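PDB 3EVT: phosphoglycerate dehydrogenase, which probably catalyses the NAD-dependent oxidation of 3-phosphoglycerate to 3-phosphohydroxypyruvate, the first committed step of serine biosynthesis by the phosphorylated pathway. Local coordinates for residues V196-L201 / I224-G229; A250-E255 / H276-I281; G137-I142 / G160-G165. All blocks are in the same frame, centred on the assembly; numbering follows the deposited sequence.

How the contacts relate
From the N terminus, contact 3 comes first: 137-142 and 160-165 pair after one helix, closing the first beta-alpha-beta unit of the NAD-binding domain. Contact 1 follows, closing the chain between 196-201 and 224-229 around helix 211-215, and contact 2 brings 276-281 back to 250-255 after strand 271-273. The three closures run in series; none nests or crosses. All reach one parallel sheet, contact 2 by way of strand 248-251 and the loop after strand 271-273. Strands 139-143 and 194-197 are neighbours, so V196 N of contact 1 lies 2.8 Å from L141 O of contact 3. Strands 222-225 and 248-251 likewise join contacts 1 and 2, whereas contacts 2 and 3 stay about 11 Å apart at their nearest atoms.

Contact 1. Residues V196-L201 / I224-G229; sequences VNALPL and INIGRG
The side-chain amides of N197 and N225 lie side by side with their planes 48° apart, and the approach is unequal. N197 ND2 donates within its own amide plane to N225 OD1 at 2.8 Å, but reaches that oxygen from above the N225 plane; G227 N comes to the same OD1 from the opposite face, making an Asx turn. At its other end the N225 amide gives ND2 to R228 O. N197 builds a second Asx turn, with L199 N standing above the plane of its OD1. CG of N197 is anti to the backbone N (chi1 179°), which brings the amide alongside that of N225. A water accepts from N197 ND2 and R228 N and donates to L199 O. Before the turns the strands of this Rossmann beta-alpha-beta unit pair in parallel: N197 N bonds I224 O at 2.8 Å, and I226 N returns to N197 O at 3.0 Å. On the V196/I224 face V196 CG2 meets I224 CD1 at 3.9 Å; past the strand ends I226 CD1 touches A198 CB at 4.0 Å. Helix 93-110 packs on V196, I224 and I226. R228, probably the counterpart of the active-site arginine of related D-2-hydroxyacid dehydrogenases, lays CG 3.8 Å from L201 CB. With N225 OD1 gripped from both faces and N197 OD1 taking L199 N, both buried amides are probably held against rotation.

Contact 2. Residues A250-E255 / H276-I281; sequences ALDVTE and HISGQI
D252, just past the end of Rossmann strand 248-251, receives the start of the type I beta turn I277 to Q280, in the loop that leads from strand 271-273 to helix 284-302. Its CG is anti to the backbone N (chi1 -170°), which carries the carboxylate out toward the backbone of that loop. OD1 accepts from I277 N at 2.9 Å through its syn lone pair, and T274 OG1 adds a further bond to OD1. OD2 takes two donors from one face of the carboxylate: S278 N at 2.8 Å, the straighter amide bond at 160°, and S278 OG at 2.9 Å, higher above the plane. Both oxygens of this buried side chain are therefore occupied, which ties the start of the turn to the end of the strand. An alanine at D252 would probably leave I277 N, S278 N, S278 OG and T274 OG1 without this acceptor and let the turn shift away from the strand. Just before the turn, H276 bonds E257 OE2 through ND1, consistent with the histidine-glutamate pair at the active site of D-2-hydroxyacid dehydrogenases. W126 of the second subunit packs on H276 as well. V253 crosses the imidazole as a CH-pi contact: its CG1 sits over one face, 3.6 Å from the ring centroid of H276 and 17° off the normal, displaced toward CE1.

Contact 3. Residues G137-I142 / G160-G165; sequences GQQLLI and GMHVIG
L140, M161 and H162 have the most surface buried in the contact. L140 uses both its N and its O on the same neighbouring strand: L140 N donates to H162 O at 2.8 Å, and L140 O accepts from I164 N at 2.9 Å, a nearly straight bond (174°). Its side chain runs alongside V163, with L140 CD2 at 4.2 Å from V163 CG1. M161 bends at its last torsion (chi3 90°), which turns the terminal methyl back so that M161 CE lies 4.1 Å from L140 CB; helices 93-110 and 147-158 border this apolar face of L140, M161 and V163. The pairing belongs to the first beta-alpha-beta crossover of the Rossmann fold: strand 139-143, helix 147-158, strand 162-167, with a probable GxGxxG dinucleotide-binding turn (G144, G146, G149) following the first strand. Before the strands proper, G137 N bonds G160 O at 3.0 Å, where G160 ends the helix in a Schellman motif. H162 lies on the other face beside Q139. Its NE2 bonds E178 OE2, and its ring stacks on H177. Further along that face, L141 CD1 meets I164 CG2 at 3.8 Å, the two side chains crossing at an angle.

Contact 1. Residues V196-L201 / I224-G229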
loop_
_atom_site.group_PDB
_atom_site.type_symbol
_atom_site.label_atom_id
_atom_site.label_comp_id
_atom_site.label_asym_id
_atom_site.label_seq_id
_atom_site.Cartn_x
_atom_site.Cartn_y
_atom_site.Cartn_z
ATOM N N VAL A 196 -6.087 10.482 -11.099
ATOM C CA VAL A 196 -7.105 9.492 -10.980
ATOM C C VAL A 196 -8.477 10.152 -11.116
ATOM O O VAL A 196 -8.813 11.071 -10.385
ATOM C CB VAL A 196 -6.949 8.677 -9.637
ATOM C CG1 VAL A 196 -8.139 7.688 -9.433
ATOM C CG2 VAL A 196 -5.536 7.895 -9.645
ATOM N N ASN A 197 -9.261 9.678 -12.079
ATOM C CA ASN A 197 -10.659 10.063 -12.131
ATOM C C ASN A 197 -11.530 9.090 -11.360
ATOM O O ASN A 197 -11.578 7.948 -11.715
ATOM C CB ASN A 197 -11.201 10.100 -13.552
ATOM C CG ASN A 197 -12.669 10.491 -13.555
ATOM O OD1 ASN A 197 -13.029 11.409 -12.835
ATOM N ND2 ASN A 197 -13.526 9.745 -14.249
ATOM N N ALA A 198 -12.226 9.565 -10.325
ATOM C CA ALA A 198 -13.214 8.766 -9.629
ATOM C C ALA A 198 -14.550 9.533 -9.558
ATOM O O ALA A 198 -15.333 9.353 -8.635
ATOM C CB ALA A 198 -12.703 8.427 -8.188
ATOM N N LEU A 199 -14.819 10.428 -10.499
ATOM C CA LEU A 199 -16.067 11.214 -10.458
ATOM C C LEU A 199 -17.286 10.480 -10.995
ATOM O O LEU A 199 -17.166 9.546 -11.824
ATOM C CB LEU A 199 -15.920 12.461 -11.299
ATOM C CG LEU A 199 -14.890 13.443 -10.815
ATOM C CD1 LEU A 199 -14.525 14.397 -11.979
ATOM C CD2 LEU A 199 -15.403 14.185 -9.610
ATOM N N PRO A 200 -18.477 10.953 -10.583
ATOM C CA PRO A 200 -19.685 10.562 -11.276
ATOM C C PRO A 200 -19.786 11.326 -12.606
ATOM O O PRO A 200 -19.198 12.439 -12.764
ATOM C CB PRO A 200 -20.788 11.027 -10.315
ATOM C CG PRO A 200 -20.250 12.318 -9.801
ATOM C CD PRO A 200 -18.752 12.017 -9.584
ATOM N N LEU A 201 -20.504 10.729 -13.563
ATOM C CA LEU A 201 -20.821 11.444 -14.797
ATOM C C LEU A 201 -21.900 12.494 -14.584
ATOM O O LEU A 201 -22.992 12.188 -14.083
ATOM C CB LEU A 201 -21.291 10.509 -15.900
ATOM C CG LEU A 201 -21.235 10.956 -17.376
ATOM C CD1 LEU A 201 -20.066 11.846 -17.758
ATOM C CD2 LEU A 201 -21.216 9.689 -18.216
ATOM N N ILE A 224 -5.475 7.538 -14.740
ATOM C CA ILE A 224 -6.227 6.345 -14.388
ATOM C C ILE A 224 -7.694 6.659 -14.299
ATOM O O ILE A 224 -8.076 7.565 -13.576
ATOM C CB ILE A 224 -5.738 5.720 -13.055
ATOM C CG1 ILE A 224 -4.252 5.300 -13.183
ATOM C CG2 ILE A 224 -6.646 4.503 -12.696
ATOM C CD1 ILE A 224 -3.469 5.510 -11.996
ATOM N N ASN A 225 -8.532 5.897 -14.997
ATOM C CA ASN A 225 -9.978 6.171 -14.976
ATOM C C ASN A 225 -10.765 5.055 -14.325
ATOM O O ASN A 225 -10.882 3.957 -14.856
ATOM C CB ASN A 225 -10.562 6.430 -16.393
ATOM C CG ASN A 225 -11.959 7.023 -16.322
ATOM O OD1 ASN A 225 -12.451 7.319 -15.226
ATOM N ND2 ASN A 225 -12.598 7.217 -17.471
ATOM N N ILE A 226 -11.323 5.339 -13.164
ATOM C CA ILE A 226 -12.185 4.385 -12.496
ATOM C C ILE A 226 -13.493 5.139 -12.242
ATOM O O ILE A 226 -14.243 4.803 -11.354
ATOM C CB ILE A 226 -11.577 3.897 -11.162
ATOM C CG1 ILE A 226 -11.031 5.082 -10.361
ATOM C CG2 ILE A 226 -10.474 2.850 -11.391
ATOM C CD1 ILE A 226 -11.058 4.880 -8.877
ATOM N N GLY A 227 -13.746 6.195 -13.011
ATOM C CA GLY A 227 -15.001 6.954 -12.890
ATOM C C GLY A 227 -15.917 6.317 -13.904
ATOM O O GLY A 227 -16.285 5.150 -13.729
ATOM N N ARG A 228 -16.250 7.059 -14.967
ATOM C CA ARG A 228 -17.069 6.556 -16.080
ATOM C C ARG A 228 -16.362 6.787 -17.384
ATOM O O ARG A 228 -15.565 7.712 -17.523
ATOM C CB ARG A 228 -18.399 7.304 -16.162
ATOM C CG ARG A 228 -18.898 7.770 -14.849
ATOM C CD ARG A 228 -20.116 6.984 -14.469
ATOM N NE ARG A 228 -19.740 5.612 -14.216
ATOM C CZ ARG A 228 -20.281 4.556 -14.814
ATOM N NH1 ARG A 228 -21.261 4.708 -15.705
ATOM N NH2 ARG A 228 -19.841 3.341 -14.502
ATOM N N GLY A 229 -16.641 5.941 -18.360
ATOM C CA GLY A 229 -15.975 6.030 -19.646
ATOM C C GLY A 229 -15.888 7.418 -20.254
ATOM O O GLY A 229 -14.788 7.910 -20.514
HETATM O O HOH W 1 -16.503 10.068 -14.508
#

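Contact 2. Residues A250-E255 / H276-I281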
loop_
_atom_site.group_PDB
_atom_site.type_symbol
_atom_site.label_atom_id
_atom_site.label_comp_id
_atom_site.label_asym_id
_atom_site.label_seq_id
_atom_site.Cartn_x
_atom_site.Cartn_y
_atom_site.Cartn_z
ATOM N N ALA A 250 -4.477 3.789 -17.459
ATOM C CA ALA A 250 -5.148 2.538 -17.097
ATOM C C ALA A 250 -6.609 2.860 -17.074
ATOM O O ALA A 250 -7.057 3.706 -16.307
ATOM C CB ALA A 250 -4.678 2.011 -15.735
ATOM N N LEU A 251 -7.365 2.222 -17.944
ATOM C CA LEU A 251 -8.794 2.542 -17.954
ATOM C C LEU A 251 -9.564 1.306 -17.545
ATOM O O LEU A 251 -9.466 0.284 -18.198
ATOM C CB LEU A 251 -9.238 3.021 -19.337
ATOM C CG LEU A 251 -8.308 3.982 -20.049
ATOM C CD1 LEU A 251 -8.767 4.079 -21.548
ATOM C CD2 LEU A 251 -8.285 5.380 -19.297
ATOM N N ASP A 252 -10.327 1.412 -16.469
ATOM C CA ASP A 252 -11.185 0.311 -16.062
ATOM C C ASP A 252 -12.599 0.504 -16.581
ATOM O O ASP A 252 -13.442 -0.368 -16.386
ATOM C CB ASP A 252 -11.257 0.194 -14.531
ATOM C CG ASP A 252 -11.954 -1.085 -14.085
ATOM O OD1 ASP A 252 -11.587 -2.186 -14.562
ATOM O OD2 ASP A 252 -12.850 -1.002 -13.230
ATOM N N VAL A 253 -12.834 1.675 -17.185
ATOM C CA VAL A 253 -14.063 2.041 -17.881
ATOM C C VAL A 253 -13.679 2.744 -19.184
ATOM O O VAL A 253 -12.603 3.365 -19.298
ATOM C CB VAL A 253 -14.941 2.977 -17.060
ATOM C CG1 VAL A 253 -15.493 2.277 -15.824
ATOM C CG2 VAL A 253 -14.172 4.225 -16.687
ATOM N N THR A 254 -14.543 2.620 -20.182
ATOM C CA THR A 254 -14.250 3.133 -21.514
ATOM C C THR A 254 -15.514 3.749 -22.146
ATOM O O THR A 254 -16.638 3.534 -21.654
ATOM C CB THR A 254 -13.594 2.046 -22.408
ATOM O OG1 THR A 254 -14.492 0.923 -22.599
ATOM C CG2 THR A 254 -12.341 1.555 -21.713
ATOM N N GLU A 255 -15.300 4.586 -23.170
ATOM C CA GLU A 255 -16.367 5.063 -24.072
ATOM C C GLU A 255 -15.992 4.731 -25.513
ATOM O O GLU A 255 -15.105 5.372 -26.076
ATOM C CB GLU A 255 -16.480 6.555 -23.982
ATOM C CG GLU A 255 -17.311 7.149 -25.052
ATOM C CD GLU A 255 -17.462 8.646 -24.854
ATOM O OE1 GLU A 255 -16.448 9.375 -24.906
ATOM O OE2 GLU A 255 -18.604 9.092 -24.616
ATOM N N HIS A 276 -13.855 -3.117 -16.525
ATOM C CA HIS A 276 -14.731 -2.658 -15.430
ATOM C C HIS A 276 -14.737 -3.594 -14.217
ATOM O O HIS A 276 -15.806 -3.851 -13.615
ATOM C CB HIS A 276 -16.178 -2.448 -15.910
ATOM C CG HIS A 276 -16.902 -1.345 -15.190
ATOM N ND1 HIS A 276 -17.747 -0.461 -15.834
ATOM C CD2 HIS A 276 -16.908 -0.981 -13.880
ATOM C CE1 HIS A 276 -18.237 0.401 -14.955
ATOM N NE2 HIS A 276 -17.745 0.105 -13.761
ATOM N N ILE A 277 -13.571 -4.111 -13.851
ATOM C CA ILE A 277 -13.519 -5.020 -12.718
ATOM C C ILE A 277 -13.242 -4.383 -11.368
ATOM O O ILE A 277 -13.387 -5.051 -10.339
ATOM C CB ILE A 277 -12.453 -6.086 -12.898
ATOM C CG1 ILE A 277 -11.153 -5.433 -13.369
ATOM C CG2 ILE A 277 -12.939 -7.171 -13.860
ATOM C CD1 ILE A 277 -10.019 -6.405 -13.480
ATOM N N SER A 278 -12.826 -3.122 -11.338
ATOM C CA SER A 278 -12.156 -2.613 -10.118
ATOM C C SER A 278 -13.017 -2.711 -8.877
ATOM O O SER A 278 -12.499 -2.879 -7.775
ATOM C CB SER A 278 -11.665 -1.161 -10.282
ATOM O OG SER A 278 -12.756 -0.271 -10.448
ATOM N N GLY A 279 -14.326 -2.575 -9.052
ATOM C CA GLY A 279 -15.227 -2.534 -7.901
ATOM C C GLY A 279 -15.879 -3.865 -7.515
ATOM O O GLY A 279 -16.584 -3.937 -6.474
ATOM N N GLN A 280 -15.681 -4.899 -8.343
ATOM C CA GLN A 280 -16.216 -6.240 -8.047
ATOM C C GLN A 280 -15.591 -6.846 -6.788
ATOM O O GLN A 280 -14.359 -7.022 -6.703
ATOM C CB GLN A 280 -15.979 -7.185 -9.213
ATOM C CG GLN A 280 -16.489 -6.649 -10.515
ATOM C CD GLN A 280 -16.633 -7.716 -11.577
ATOM O OE1 GLN A 280 -15.739 -8.542 -11.791
ATOM N NE2 GLN A 280 -17.769 -7.700 -12.256
ATOM N N ILE A 281 -16.429 -7.149 -5.802
ATOM C CA ILE A 281 -15.944 -7.760 -4.569
ATOM C C ILE A 281 -16.622 -9.077 -4.390
ATOM O O ILE A 281 -17.645 -9.350 -5.027
ATOM C CB ILE A 281 -16.239 -6.915 -3.317
ATOM C CG1 ILE A 281 -17.709 -6.485 -3.274
ATOM C CG2 ILE A 281 -15.360 -5.687 -3.277
ATOM C CD1 ILE A 281 -18.024 -5.667 -2.036
#

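Contact 3. Residues G137-I142 / G160-G165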
loop_
_atom_site.group_PDB
_atom_site.type_symbol
_atom_site.label_atom_id
_atom_site.label_comp_id
_atom_site.label_asym_id
_atom_site.label_seq_id
_atom_site.Cartn_x
_atom_site.Cartn_y
_atom_site.Cartn_z
ATOM N N GLY A 137 6.899 9.459 -2.167
ATOM C CA GLY A 137 7.496 10.694 -2.641
ATOM C C GLY A 137 6.807 11.317 -3.849
ATOM O O GLY A 137 7.155 12.418 -4.198
ATOM N N GLN A 138 5.852 10.630 -4.491
ATOM C CA GLN A 138 5.192 11.174 -5.695
ATOM C C GLN A 138 3.819 11.814 -5.387
ATOM O O GLN A 138 3.288 11.690 -4.249
ATOM C CB GLN A 138 5.135 10.127 -6.840
ATOM C CG GLN A 138 6.491 9.495 -7.208
ATOM C CD GLN A 138 6.553 8.927 -8.668
ATOM O OE1 GLN A 138 6.189 9.632 -9.623
ATOM N NE2 GLN A 138 7.018 7.649 -8.835
ATOM N N GLN A 139 3.293 12.565 -6.362
ATOM C CA GLN A 139 2.029 13.280 -6.192
ATOM C C GLN A 139 0.908 12.563 -6.893
ATOM O O GLN A 139 0.980 12.253 -8.075
ATOM C CB GLN A 139 2.049 14.686 -6.784
ATOM C CG GLN A 139 3.260 15.473 -6.496
ATOM C CD GLN A 139 3.109 16.247 -5.226
ATOM O OE1 GLN A 139 4.105 16.580 -4.558
ATOM N NE2 GLN A 139 1.853 16.532 -4.862
ATOM N N LEU A 140 -0.144 12.327 -6.142
ATOM C CA LEU A 140 -1.370 11.752 -6.643
ATOM C C LEU A 140 -2.461 12.850 -6.611
ATOM O O LEU A 140 -2.790 13.378 -5.565
ATOM C CB LEU A 140 -1.757 10.589 -5.735
ATOM C CG LEU A 140 -3.105 9.919 -5.984
ATOM C CD1 LEU A 140 -3.132 9.419 -7.418
ATOM C CD2 LEU A 140 -3.402 8.764 -4.998
ATOM N N LEU A 141 -3.031 13.141 -7.770
ATOM C CA LEU A 141 -4.186 14.007 -7.884
ATOM C C LEU A 141 -5.472 13.185 -8.132
ATOM O O LEU A 141 -5.615 12.498 -9.161
ATOM C CB LEU A 141 -3.928 15.014 -9.034
ATOM C CG LEU A 141 -5.124 15.960 -9.334
ATOM C CD1 LEU A 141 -5.517 16.820 -8.100
ATOM C CD2 LEU A 141 -4.761 16.838 -10.527
ATOM N N ILE A 142 -6.421 13.242 -7.203
ATOM C CA ILE A 142 -7.710 12.506 -7.365
ATOM C C ILE A 142 -8.903 13.471 -7.495
ATOM O O ILE A 142 -9.095 14.336 -6.661
ATOM C CB ILE A 142 -8.015 11.569 -6.144
ATOM C CG1 ILE A 142 -6.773 10.734 -5.743
ATOM C CG2 ILE A 142 -9.297 10.680 -6.384
ATOM C CD1 ILE A 142 -6.902 10.066 -4.293
ATOM N N GLY A 160 3.365 6.887 1.433
ATOM C CA GLY A 160 4.257 8.014 1.261
ATOM C C GLY A 160 3.915 8.926 0.116
ATOM O O GLY A 160 4.691 9.812 -0.208
ATOM N N MET A 161 2.748 8.728 -0.522
ATOM C CA MET A 161 2.354 9.656 -1.615
ATOM C C MET A 161 1.832 11.001 -1.060
ATOM O O MET A 161 1.296 11.074 0.040
ATOM C CB MET A 161 1.333 9.032 -2.563
ATOM C CG MET A 161 1.732 7.660 -3.242
ATOM S SD MET A 161 0.584 7.252 -4.605
ATOM C CE MET A 161 1.475 8.073 -5.904
ATOM N N HIS A 162 2.069 12.079 -1.796
ATOM C CA HIS A 162 1.368 13.333 -1.512
ATOM C C HIS A 162 0.006 13.414 -2.293
ATOM O O HIS A 162 -0.059 13.348 -3.525
ATOM C CB HIS A 162 2.243 14.554 -1.799
ATOM C CG HIS A 162 1.600 15.839 -1.395
ATOM N ND1 HIS A 162 1.492 16.235 -0.078
ATOM C CD2 HIS A 162 1.025 16.821 -2.128
ATOM C CE1 HIS A 162 0.882 17.406 -0.014
ATOM N NE2 HIS A 162 0.570 17.774 -1.245
ATOM N N VAL A 163 -1.066 13.562 -1.543
ATOM C CA VAL A 163 -2.404 13.402 -2.122
ATOM C C VAL A 163 -3.258 14.682 -2.118
ATOM O O VAL A 163 -3.574 15.271 -1.082
ATOM C CB VAL A 163 -3.177 12.248 -1.459
ATOM C CG1 VAL A 163 -4.323 11.857 -2.334
ATOM C CG2 VAL A 163 -2.251 11.045 -1.228
ATOM N N ILE A 164 -3.636 15.063 -3.323
ATOM C CA ILE A 164 -4.494 16.206 -3.562
ATOM C C ILE A 164 -5.774 15.752 -4.221
ATOM O O ILE A 164 -5.730 14.953 -5.173
ATOM C CB ILE A 164 -3.814 17.169 -4.554
ATOM C CG1 ILE A 164 -2.408 17.502 -4.056
ATOM C CG2 ILE A 164 -4.700 18.423 -4.786
ATOM C CD1 ILE A 164 -1.796 18.659 -4.793
ATOM N N GLY A 165 -6.893 16.279 -3.730
ATOM C CA GLY A 165 -8.230 15.918 -4.235
ATOM C C GLY A 165 -9.034 17.069 -4.851
ATOM O O GLY A 165 -8.894 18.212 -4.461
#